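Long-range contact in aminotransferase TlmJ (Streptoalloteichus hindustanus, PDB 5UID), which probably transfers amino groups in natural-product biosynthesis as a pyridoxal 5'-phosphate-dependent aminotransferase of the DegT/DnrJ/EryC1 family: residues 78-84 and 99-104. Numbering follows the deposited sequence.
Sequences DEVVLPS and ARPVFC
Glu-79, with CG anti to its carbonyl carbon (chi1 -66°) and an extended chain beyond, runs alongside Arg-100, whose CG lies opposite the backbone N (chi1 175°) and whose chain stays straight as far as NE. The two charged ends thus meet in a salt bridge, OE2 of Glu-79 lying 2.9 Å from NH1 of Arg-100 at the edge of the guanidinium. Their planes are turned 43° apart, and the N-H...O line is well off straight, which makes the hydrogen bond within the pair weak. Long, flexible residues suit this partly exposed end of the sheet, and the aliphatic part of Glu-79 does a second job: its CB rests 3.6 Å from CG2 of Val-102. Were Glu-79 replaced by an alanine, the Arg-100 guanidinium would probably lose its carboxylate partner and Val-102 CG2 part of its cover.

The face bearing Val-80, Leu-82, Pro-101 and Phe-103 is wholly apolar, as suits buried residues, the first three packed against helix 88-95. CD2 of Leu-82 comes within 3.7 Å of CD1 of Phe-103, the two side chains lying side by side, and also touches the ring of Pro-101. Proline is tolerated there because the ladder does not call on its nitrogen: the residues on either side of it bond instead, Arg-100 O taking Val-80 N at 3.2 Å and Val-102 N giving to Val-80 O at 2.8 Å. Just past the end of strand 79-83, Ser-84 N carries the ladder on to Cys-104 O at 2.9 Å, while the Ser-84 hydroxyl bonds His-334.

These parallel strands are the two arms of a beta-alpha-beta crossover. Helix 88-95 connects them and lays Ile-94 against Val-80, Leu-82, Ala-99 and Pro-101, while strand 126-132 flanks strand 79-83 across from strand 100-104, one of the two edge strands of the sheet within this chain.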
# COMPACT_ATOMS: atom_id res chain seq x y z
N ASP A 78 4.54 -26.43 -4.37
CA ASP A 78 5.86 -25.85 -4.22
C ASP A 78 6.17 -25.61 -2.74
O ASP A 78 5.28 -25.55 -1.89
CB ASP A 78 5.97 -24.53 -4.99
CG ASP A 78 5.77 -24.71 -6.49
OD1 ASP A 78 5.84 -25.86 -6.97
OD2 ASP A 78 5.55 -23.69 -7.18
N GLU A 79 7.46 -25.47 -2.45
CA GLU A 79 7.93 -25.18 -1.10
C GLU A 79 8.94 -24.04 -1.16
O GLU A 79 9.70 -23.92 -2.12
CB GLU A 79 8.58 -26.41 -0.46
CG GLU A 79 7.61 -27.55 -0.19
CD GLU A 79 8.29 -28.75 0.42
OE1 GLU A 79 9.52 -28.89 0.25
OE2 GLU A 79 7.59 -29.56 1.07
N VAL A 80 8.92 -23.19 -0.13
CA VAL A 80 9.87 -22.09 0.00
C VAL A 80 10.50 -22.18 1.38
O VAL A 80 9.79 -22.20 2.40
CB VAL A 80 9.20 -20.72 -0.21
CG1 VAL A 80 10.23 -19.61 -0.05
CG2 VAL A 80 8.55 -20.65 -1.58
N VAL A 81 11.83 -22.22 1.42
CA VAL A 81 12.57 -22.32 2.67
C VAL A 81 12.85 -20.91 3.19
O VAL A 81 13.25 -20.02 2.43
CB VAL A 81 13.87 -23.10 2.48
CG1 VAL A 81 14.65 -23.16 3.79
CG2 VAL A 81 13.58 -24.51 1.97
N LEU A 82 12.62 -20.71 4.48
CA LEU A 82 12.91 -19.46 5.16
C LEU A 82 13.14 -19.78 6.63
O LEU A 82 12.56 -20.74 7.14
CB LEU A 82 11.78 -18.43 5.00
CG LEU A 82 10.43 -18.62 5.71
CD1 LEU A 82 9.59 -17.36 5.56
CD2 LEU A 82 9.67 -19.84 5.19
N PRO A 83 13.99 -19.02 7.32
CA PRO A 83 14.20 -19.29 8.75
C PRO A 83 12.93 -19.05 9.55
O PRO A 83 12.10 -18.22 9.19
CB PRO A 83 15.31 -18.30 9.14
CG PRO A 83 15.22 -17.22 8.11
CD PRO A 83 14.82 -17.90 6.84
N SER A 84 12.78 -19.82 10.63
CA SER A 84 11.67 -19.59 11.54
C SER A 84 11.67 -18.16 12.06
O SER A 84 10.60 -17.60 12.32
CB SER A 84 11.73 -20.59 12.70
OG SER A 84 10.63 -20.42 13.58
N ALA A 99 1.58 -22.20 -1.80
CA ALA A 99 2.83 -22.89 -1.52
C ALA A 99 2.99 -23.13 -0.03
O ALA A 99 2.33 -22.50 0.81
CB ALA A 99 4.02 -22.09 -2.06
N ARG A 100 3.90 -24.04 0.31
CA ARG A 100 4.12 -24.43 1.70
C ARG A 100 5.39 -23.79 2.23
O ARG A 100 6.48 -24.08 1.72
CB ARG A 100 4.21 -25.95 1.81
CG ARG A 100 4.55 -26.45 3.20
CD ARG A 100 4.43 -27.97 3.27
NE ARG A 100 4.81 -28.49 4.58
CZ ARG A 100 5.99 -29.05 4.85
NH1 ARG A 100 6.90 -29.18 3.90
NH2 ARG A 100 6.25 -29.49 6.08
N PRO A 101 5.30 -22.91 3.22
CA PRO A 101 6.52 -22.36 3.84
C PRO A 101 7.21 -23.44 4.66
O PRO A 101 6.62 -24.02 5.57
CB PRO A 101 5.99 -21.22 4.73
CG PRO A 101 4.56 -21.00 4.31
CD PRO A 101 4.08 -22.32 3.80
N VAL A 102 8.48 -23.70 4.34
CA VAL A 102 9.27 -24.72 5.01
C VAL A 102 10.31 -24.01 5.87
O VAL A 102 11.28 -23.46 5.35
CB VAL A 102 9.93 -25.68 4.01
CG1 VAL A 102 10.80 -26.69 4.74
CG2 VAL A 102 8.87 -26.38 3.17
N PHE A 103 10.10 -24.02 7.18
CA PHE A 103 10.94 -23.25 8.09
C PHE A 103 12.23 -23.99 8.42
O PHE A 103 12.22 -25.20 8.66
CB PHE A 103 10.17 -22.92 9.37
CG PHE A 103 8.96 -22.07 9.14
CD1 PHE A 103 9.09 -20.75 8.73
CD2 PHE A 103 7.69 -22.58 9.34
CE1 PHE A 103 7.97 -19.97 8.51
CE2 PHE A 103 6.56 -21.80 9.13
CZ PHE A 103 6.71 -20.49 8.71
N CYS A 104 13.33 -23.26 8.44
CA CYS A 104 14.63 -23.79 8.83
C CYS A 104 15.09 -23.14 10.13
O CYS A 104 14.58 -22.09 10.54
CB CYS A 104 15.68 -23.59 7.73
SG CYS A 104 16.26 -21.89 7.53